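Local atomic coordinates of CRISPR system Cmr subunit Cmr5 (Thermus thermophilus HB8, PDB entry 2ZOP), a protein that probably serves as a small all-helical subunit of the Cmr ribonucleoprotein complex, which takes part in CRISPR adaptive immunity against viruses and plasmids. Residues G24-L35 against V51-L62; P36-S45 against Y90-L98. All coordinates share one frame; numbering follows the deposited sequence.

Contact 1 (G24-L35 against V51-L62); sequences GRGEYRDMALKL and VDSRGKEAHKAL. With SO4 (sulfate ion), chain G.
L62 enters helix 25-42 as a knob into the hole formed by Y28, M31, A32 and L35, and the apolar part of the contact is built round it. Its torsions (chi1 -178°, chi2 -78°) set CD1 toward L35, 3.6 Å from L35 CD2, while CD2 touches A32 CB and lies over one face of the Y28 ring. That ring lies against the backbone from A58 to L62, its CE1 3.6 Å from L62 N, and its hydroxyl goes on to a hydrogen bond with D65. Where the helices come together, A58 stands opposite G24 and Y28, and its small CB fits 3.3 Å from G24 O. The selenomethionine M31, bent at chi2 and chi3, carries CG to 3.3 Å from H59 CD2 and turns SE toward V51 CG2.

No direct hydrogen bond joins the two segments. The polar links run through H59, which is held at both ring nitrogens: ND1 donates to sulfate O2 (2.8 Å), and NE2 shares water 1 with D30 OD2, 2.7 Å from each. The sulfate, probably from the crystallisation liquor, also accepts from the backbone N of G55 and K56 and from K56 NZ; R54, whose NE bonds F50 O, only brings NH1 near it. E27 crosses the K56 chain at about a right angle without a salt bridge. The loop and helix start thus form an anion site, while direct contact between the segments is chiefly apolar, supplemented by the water-mediated link through H59.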
# COMPACT_ATOMS: atom_id res chain seq x y z
N GLY A 24 4.28 -4.95 -32.54
CA GLY A 24 4.25 -5.12 -31.11
C GLY A 24 3.18 -4.29 -30.41
O GLY A 24 3.25 -4.10 -29.20
N ARG A 25 2.19 -3.81 -31.16
CA ARG A 25 1.14 -2.99 -30.54
C ARG A 25 0.42 -3.79 -29.46
O ARG A 25 -0.13 -3.23 -28.51
CB ARG A 25 0.14 -2.50 -31.60
CG ARG A 25 -0.69 -3.59 -32.26
CD ARG A 25 -1.59 -3.02 -33.35
NE ARG A 25 -2.39 -4.06 -33.99
CZ ARG A 25 -3.10 -3.88 -35.10
NH1 ARG A 25 -3.12 -2.70 -35.71
NH2 ARG A 25 -3.78 -4.90 -35.62
N GLY A 26 0.42 -5.12 -29.60
CA GLY A 26 -0.22 -5.96 -28.61
C GLY A 26 0.56 -5.96 -27.30
O GLY A 26 -0.02 -6.03 -26.22
N GLU A 27 1.88 -5.88 -27.40
CA GLU A 27 2.73 -5.86 -26.21
C GLU A 27 2.64 -4.49 -25.55
O GLU A 27 2.73 -4.36 -24.32
CB GLU A 27 4.18 -6.18 -26.61
CG GLU A 27 4.30 -7.50 -27.38
CD GLU A 27 5.71 -7.79 -27.88
OE1 GLU A 27 6.45 -6.84 -28.22
OE2 GLU A 27 6.08 -8.99 -27.94
N TYR A 28 2.46 -3.47 -26.39
CA TYR A 28 2.33 -2.09 -25.94
C TYR A 28 1.07 -1.96 -25.09
O TYR A 28 1.07 -1.31 -24.04
CB TYR A 28 2.21 -1.16 -27.15
CG TYR A 28 2.25 0.31 -26.81
CD1 TYR A 28 3.46 1.00 -26.71
CD2 TYR A 28 1.07 1.03 -26.61
CE1 TYR A 28 3.50 2.36 -26.43
CE2 TYR A 28 1.10 2.39 -26.33
CZ TYR A 28 2.30 3.05 -26.25
OH TYR A 28 2.31 4.39 -26.00
N ARG A 29 -0.01 -2.56 -25.57
CA ARG A 29 -1.29 -2.55 -24.87
C ARG A 29 -1.18 -3.32 -23.56
O ARG A 29 -1.71 -2.89 -22.54
CB ARG A 29 -2.39 -3.17 -25.76
CG ARG A 29 -3.67 -3.57 -25.01
CD ARG A 29 -4.79 -4.00 -25.96
NE ARG A 29 -6.01 -4.37 -25.24
CZ ARG A 29 -6.19 -5.54 -24.64
NH1 ARG A 29 -5.24 -6.46 -24.68
NH2 ARG A 29 -7.31 -5.78 -23.97
N ASP A 30 -0.51 -4.47 -23.60
CA ASP A 30 -0.35 -5.28 -22.40
C ASP A 30 0.29 -4.45 -21.30
O ASP A 30 -0.18 -4.45 -20.15
CB ASP A 30 0.53 -6.52 -22.66
CG ASP A 30 -0.17 -7.55 -23.51
OD1 ASP A 30 -1.42 -7.61 -23.46
OD2 ASP A 30 0.52 -8.31 -24.21
N MSE A 31 1.35 -3.73 -21.65
CA MSE A 31 2.04 -2.89 -20.68
C MSE A 31 1.18 -1.71 -20.22
O MSE A 31 1.22 -1.34 -19.05
CB MSE A 31 3.36 -2.38 -21.25
CG MSE A 31 4.53 -3.21 -20.77
SE MSE A 31 5.20 -2.76 -18.99
CE MSE A 31 3.60 -2.71 -17.93
N ALA A 32 0.41 -1.14 -21.14
CA ALA A 32 -0.46 -0.02 -20.82
C ALA A 32 -1.52 -0.46 -19.81
O ALA A 32 -1.84 0.29 -18.88
CB ALA A 32 -1.15 0.50 -22.10
N LEU A 33 -2.05 -1.67 -19.99
CA LEU A 33 -3.09 -2.18 -19.08
C LEU A 33 -2.55 -2.59 -17.71
O LEU A 33 -3.26 -2.52 -16.72
CB LEU A 33 -3.82 -3.37 -19.72
CG LEU A 33 -4.59 -3.10 -21.02
CD1 LEU A 33 -5.50 -4.28 -21.34
CD2 LEU A 33 -5.41 -1.84 -20.87
N LYS A 34 -1.29 -2.99 -17.67
CA LYS A 34 -0.66 -3.42 -16.43
C LYS A 34 -0.08 -2.29 -15.57
O LYS A 34 -0.10 -2.37 -14.34
CB LYS A 34 0.45 -4.44 -16.76
CG LYS A 34 1.33 -4.86 -15.58
CD LYS A 34 0.54 -5.63 -14.53
CE LYS A 34 0.18 -7.03 -15.02
NZ LYS A 34 -0.66 -7.75 -14.04
N LEU A 35 0.42 -1.23 -16.21
CA LEU A 35 1.04 -0.15 -15.45
C LEU A 35 0.25 0.47 -14.30
O LEU A 35 0.79 0.61 -13.19
CB LEU A 35 1.53 0.94 -16.40
CG LEU A 35 2.37 2.02 -15.71
CD1 LEU A 35 3.54 1.37 -14.95
CD2 LEU A 35 2.89 3.02 -16.75
N VAL A 51 9.20 -1.34 -15.77
CA VAL A 51 9.11 -0.96 -17.17
C VAL A 51 10.50 -0.81 -17.80
O VAL A 51 10.75 -1.31 -18.88
CB VAL A 51 8.35 0.37 -17.37
CG1 VAL A 51 8.27 0.69 -18.86
CG2 VAL A 51 6.96 0.27 -16.77
N ASP A 52 11.40 -0.12 -17.11
CA ASP A 52 12.75 0.10 -17.62
C ASP A 52 13.56 -1.17 -17.80
O ASP A 52 14.49 -1.21 -18.60
CB ASP A 52 13.53 1.03 -16.71
CG ASP A 52 15.01 1.12 -17.09
OD1 ASP A 52 15.31 1.48 -18.25
OD2 ASP A 52 15.87 0.83 -16.23
N SER A 53 13.22 -2.22 -17.06
CA SER A 53 13.98 -3.45 -17.18
C SER A 53 13.37 -4.44 -18.16
O SER A 53 13.84 -5.56 -18.27
CB SER A 53 14.16 -4.11 -15.80
OG SER A 53 12.92 -4.37 -15.18
N ARG A 54 12.32 -4.02 -18.86
CA ARG A 54 11.71 -4.90 -19.84
C ARG A 54 12.63 -5.04 -21.04
O ARG A 54 13.34 -4.10 -21.41
CB ARG A 54 10.34 -4.37 -20.28
CG ARG A 54 9.23 -4.43 -19.20
CD ARG A 54 9.19 -5.79 -18.49
NE ARG A 54 10.04 -5.80 -17.30
CZ ARG A 54 10.48 -6.91 -16.70
NH1 ARG A 54 10.16 -8.10 -17.19
NH2 ARG A 54 11.25 -6.82 -15.62
N GLY A 55 12.64 -6.23 -21.64
CA GLY A 55 13.50 -6.47 -22.79
C GLY A 55 12.82 -6.22 -24.12
O GLY A 55 13.50 -6.01 -25.13
N LYS A 56 11.50 -6.26 -24.15
CA LYS A 56 10.79 -6.04 -25.40
C LYS A 56 10.61 -4.54 -25.62
O LYS A 56 10.18 -3.81 -24.72
CB LYS A 56 9.43 -6.75 -25.39
CG LYS A 56 9.53 -8.28 -25.51
CD LYS A 56 8.15 -8.92 -25.66
CE LYS A 56 8.24 -10.44 -25.84
NZ LYS A 56 8.70 -11.14 -24.60
N GLU A 57 10.98 -4.10 -26.82
CA GLU A 57 10.90 -2.70 -27.19
C GLU A 57 9.53 -2.06 -26.96
O GLU A 57 9.46 -0.96 -26.44
CB GLU A 57 11.30 -2.52 -28.66
CG GLU A 57 11.96 -1.18 -28.96
CD GLU A 57 11.03 0.00 -28.75
OE1 GLU A 57 10.01 0.08 -29.47
OE2 GLU A 57 11.32 0.85 -27.87
N ALA A 58 8.46 -2.75 -27.35
CA ALA A 58 7.11 -2.21 -27.18
C ALA A 58 6.73 -1.95 -25.73
O ALA A 58 5.96 -1.03 -25.44
CB ALA A 58 6.09 -3.16 -27.84
N HIS A 59 7.27 -2.75 -24.81
CA HIS A 59 6.97 -2.58 -23.38
C HIS A 59 7.65 -1.32 -22.85
O HIS A 59 7.04 -0.53 -22.12
CB HIS A 59 7.45 -3.81 -22.60
CG HIS A 59 6.62 -5.04 -22.81
ND1 HIS A 59 7.06 -6.30 -22.48
CD2 HIS A 59 5.35 -5.19 -23.26
CE1 HIS A 59 6.10 -7.18 -22.71
NE2 HIS A 59 5.05 -6.53 -23.18
N LYS A 60 8.92 -1.14 -23.22
CA LYS A 60 9.71 0.01 -22.82
C LYS A 60 9.14 1.29 -23.43
O LYS A 60 9.13 2.34 -22.80
CB LYS A 60 11.16 -0.19 -23.27
CG LYS A 60 12.14 0.90 -22.85
CD LYS A 60 12.23 1.01 -21.32
CE LYS A 60 13.48 1.78 -20.89
NZ LYS A 60 14.72 0.97 -21.10
N ALA A 61 8.64 1.18 -24.67
CA ALA A 61 8.08 2.33 -25.37
C ALA A 61 6.93 2.96 -24.59
O ALA A 61 6.80 4.19 -24.54
CB ALA A 61 7.60 1.91 -26.77
N LEU A 62 6.10 2.13 -23.97
CA LEU A 62 4.99 2.65 -23.17
C LEU A 62 5.59 3.58 -22.11
O LEU A 62 5.11 4.71 -21.91
CB LEU A 62 4.22 1.49 -22.51
CG LEU A 62 2.97 1.75 -21.64
CD1 LEU A 62 3.37 2.25 -20.26
CD2 LEU A 62 2.06 2.74 -22.33
S SO4 G . 9.86 -8.50 -21.34
O1 SO4 G . 8.64 -8.81 -20.56
O2 SO4 G . 9.66 -7.26 -22.13
O3 SO4 G . 10.98 -8.29 -20.41
O4 SO4 G . 10.14 -9.63 -22.25
O HOH W 1 3.14 -8.46 -23.60

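Contact 2 (P36-S45 against Y90-L98); sequences PVLVRQAGLS and YLRLTREVL
Y90 approaches the turn between helices 25-42 and 44-52 and receives the hydrogen bond that joins the two segments: S45 N donates to Y90 OH at 2.8 Å with an N-H...O angle of 167°, arriving at the ring edge near its plane. CG of Y90 lies anti to the backbone N (chi1 -176°), which carries the ring out from its helix to the start of helix 44-52, where OH also touches S45 CB.

L93 follows, its CG 3.7 Å from L44 CD2. L44 is the knob here, seated among Y90, L93, T94 and V97, and A82 of helix 75-84 also packs on it.

T94 splits its two branches. OG1 donates back to Y90 O (2.8 Å), which takes T94 N from the other face of the carbonyl plane, and it accepts from water 2, which in turn accepts from L44 N at 3.0 Å. CG2 meets V39 CG1 at 4.1 Å, the two side chains sliding past each other in opposite directions.

V97 closes the pocket with CG1 3.7 Å from L44 CD1, the side chains crossing at about a right angle.

L98 ends the walk, reaching over P36 and the R40 chain; its CD1 is 3.9 Å from R40 NH1, which forms a salt bridge with E102.

Early amides of a helix have no carbonyl of a preceding turn to bind. Those of L44 and S45 are satisfied by water 2 and Y90 OH, and helix 87-111 thereby fixes the start of helix 44-52 by polar bonds as well as by leucine packing.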
# COMPACT_ATOMS: atom_id res chain seq x y z
N PRO A 36 -1.01 0.85 -14.52
CA PRO A 36 -1.73 1.45 -13.39
C PRO A 36 -1.71 0.53 -12.17
O PRO A 36 -1.51 0.98 -11.04
CB PRO A 36 -3.14 1.65 -13.94
CG PRO A 36 -2.88 1.91 -15.41
CD PRO A 36 -1.86 0.83 -15.72
N VAL A 37 -1.90 -0.76 -12.42
CA VAL A 37 -1.90 -1.76 -11.36
C VAL A 37 -0.56 -1.79 -10.61
O VAL A 37 -0.53 -1.81 -9.38
CB VAL A 37 -2.20 -3.17 -11.94
CG1 VAL A 37 -2.04 -4.24 -10.88
CG2 VAL A 37 -3.61 -3.20 -12.51
N LEU A 38 0.54 -1.78 -11.35
CA LEU A 38 1.85 -1.80 -10.70
C LEU A 38 2.10 -0.54 -9.88
O LEU A 38 2.67 -0.62 -8.79
CB LEU A 38 2.97 -1.93 -11.73
CG LEU A 38 3.01 -3.24 -12.51
CD1 LEU A 38 4.21 -3.22 -13.44
CD2 LEU A 38 3.10 -4.43 -11.54
N VAL A 39 1.70 0.61 -10.39
CA VAL A 39 1.90 1.85 -9.64
C VAL A 39 1.14 1.78 -8.31
O VAL A 39 1.69 2.11 -7.26
CB VAL A 39 1.46 3.10 -10.45
CG1 VAL A 39 1.50 4.34 -9.58
CG2 VAL A 39 2.41 3.30 -11.66
N ARG A 40 -0.11 1.33 -8.36
CA ARG A 40 -0.93 1.22 -7.15
C ARG A 40 -0.43 0.19 -6.14
O ARG A 40 -0.33 0.47 -4.96
CB ARG A 40 -2.38 0.87 -7.50
CG ARG A 40 -3.22 2.03 -8.04
CD ARG A 40 -4.70 1.66 -8.00
NE ARG A 40 -5.00 0.52 -8.86
CZ ARG A 40 -5.19 0.62 -10.17
NH1 ARG A 40 -5.12 1.81 -10.76
NH2 ARG A 40 -5.45 -0.46 -10.90
N GLN A 41 -0.11 -1.01 -6.62
CA GLN A 41 0.32 -2.09 -5.74
C GLN A 41 1.80 -2.12 -5.37
O GLN A 41 2.15 -2.47 -4.25
CB GLN A 41 -0.09 -3.43 -6.35
CG GLN A 41 -1.52 -3.46 -6.89
CD GLN A 41 -2.01 -4.86 -7.24
OE1 GLN A 41 -1.24 -5.70 -7.71
NE2 GLN A 41 -3.29 -5.11 -7.01
N ALA A 42 2.67 -1.77 -6.32
CA ALA A 42 4.11 -1.81 -6.07
C ALA A 42 4.73 -0.46 -5.76
O ALA A 42 5.82 -0.38 -5.20
CB ALA A 42 4.81 -2.45 -7.27
N GLY A 43 4.03 0.61 -6.13
CA GLY A 43 4.56 1.94 -5.88
C GLY A 43 5.18 2.49 -7.15
O GLY A 43 5.59 1.72 -8.02
N LEU A 44 5.28 3.81 -7.24
CA LEU A 44 5.82 4.45 -8.43
C LEU A 44 7.22 4.00 -8.83
O LEU A 44 7.44 3.51 -9.94
CB LEU A 44 5.82 5.98 -8.25
CG LEU A 44 6.39 6.76 -9.44
CD1 LEU A 44 5.57 6.46 -10.69
CD2 LEU A 44 6.38 8.26 -9.12
N SER A 45 8.17 4.16 -7.91
CA SER A 45 9.54 3.77 -8.18
C SER A 45 9.65 2.33 -8.70
O SER A 45 10.33 2.06 -9.70
CB SER A 45 10.37 3.95 -6.91
OG SER A 45 11.63 3.32 -7.04
N TYR A 90 6.91 13.15 -4.22
CA TYR A 90 6.84 11.77 -4.68
C TYR A 90 5.40 11.30 -4.77
O TYR A 90 5.02 10.60 -5.70
CB TYR A 90 7.61 10.85 -3.73
CG TYR A 90 7.70 9.41 -4.18
CD1 TYR A 90 8.59 9.01 -5.18
CD2 TYR A 90 6.88 8.43 -3.60
CE1 TYR A 90 8.67 7.67 -5.59
CE2 TYR A 90 6.94 7.10 -4.01
CZ TYR A 90 7.84 6.72 -5.00
OH TYR A 90 7.91 5.40 -5.37
N LEU A 91 4.59 11.70 -3.79
CA LEU A 91 3.19 11.30 -3.79
C LEU A 91 2.44 12.03 -4.89
O LEU A 91 1.55 11.46 -5.53
CB LEU A 91 2.55 11.59 -2.43
CG LEU A 91 3.12 10.73 -1.29
CD1 LEU A 91 2.59 11.22 0.04
CD2 LEU A 91 2.74 9.29 -1.52
N ARG A 92 2.80 13.29 -5.12
CA ARG A 92 2.18 14.09 -6.17
C ARG A 92 2.56 13.50 -7.53
O ARG A 92 1.72 13.37 -8.42
CB ARG A 92 2.66 15.54 -6.10
CG ARG A 92 2.19 16.38 -7.29
CD ARG A 92 2.27 17.88 -7.01
NE ARG A 92 3.64 18.36 -6.83
CZ ARG A 92 4.09 18.91 -5.71
NH1 ARG A 92 3.28 19.05 -4.66
NH2 ARG A 92 5.34 19.34 -5.64
N LEU A 93 3.84 13.15 -7.69
CA LEU A 93 4.30 12.58 -8.95
C LEU A 93 3.56 11.27 -9.18
O LEU A 93 3.16 10.95 -10.31
CB LEU A 93 5.80 12.32 -8.90
CG LEU A 93 6.40 11.77 -10.20
CD1 LEU A 93 6.15 12.75 -11.33
CD2 LEU A 93 7.90 11.51 -10.00
N THR A 94 3.37 10.51 -8.11
CA THR A 94 2.66 9.25 -8.19
C THR A 94 1.25 9.49 -8.78
O THR A 94 0.83 8.79 -9.70
CB THR A 94 2.54 8.59 -6.80
OG1 THR A 94 3.84 8.14 -6.37
CG2 THR A 94 1.57 7.41 -6.83
N ARG A 95 0.54 10.48 -8.25
CA ARG A 95 -0.81 10.78 -8.73
C ARG A 95 -0.84 11.12 -10.21
O ARG A 95 -1.72 10.68 -10.93
CB ARG A 95 -1.42 11.96 -7.97
CG ARG A 95 -1.70 11.72 -6.50
CD ARG A 95 -2.68 12.78 -5.98
NE ARG A 95 -2.16 14.14 -6.13
CZ ARG A 95 -1.44 14.78 -5.20
NH1 ARG A 95 -1.15 14.19 -4.05
NH2 ARG A 95 -1.02 16.01 -5.42
N GLU A 96 0.13 11.92 -10.64
CA GLU A 96 0.25 12.35 -12.03
C GLU A 96 0.54 11.19 -12.98
O GLU A 96 -0.10 11.03 -14.01
CB GLU A 96 1.34 13.43 -12.14
CG GLU A 96 0.94 14.72 -11.44
CD GLU A 96 2.07 15.73 -11.33
OE1 GLU A 96 1.80 16.88 -10.92
OE2 GLU A 96 3.22 15.37 -11.64
N VAL A 97 1.51 10.37 -12.62
CA VAL A 97 1.87 9.22 -13.44
C VAL A 97 0.67 8.26 -13.51
O VAL A 97 0.33 7.76 -14.59
CB VAL A 97 3.11 8.51 -12.86
CG1 VAL A 97 3.36 7.18 -13.55
CG2 VAL A 97 4.33 9.41 -13.03
N LEU A 98 0.01 8.03 -12.38
CA LEU A 98 -1.15 7.13 -12.36
C LEU A 98 -2.26 7.68 -13.27
O LEU A 98 -2.89 6.93 -14.02
CB LEU A 98 -1.68 6.96 -10.93
CG LEU A 98 -2.88 6.03 -10.73
CD1 LEU A 98 -2.55 4.66 -11.28
CD2 LEU A 98 -3.24 5.93 -9.25
O HOH W 2 3.85 5.60 -5.30

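Overall arrangement
Contacts 1 and 2 share helices 25-42 and 44-52 and adjoin in the chain, 24-35 in contact 1 and 36-45, which runs into helix 44-52, in contact 2; their centres are about 17 Å apart. Both are partly buried, each with a leucine knob at its apolar heart and a polar border. At that border, contact 1 has charged side chains, a bound sulfate and a water bridge, whereas contact 2 has one direct hydrogen bond and a single water at a helix start. F104 of helix 87-111 also packs against contact 1. Contact 2 lies beside the trimer interface, where L38 and L91 each pack on a different neighbouring subunit.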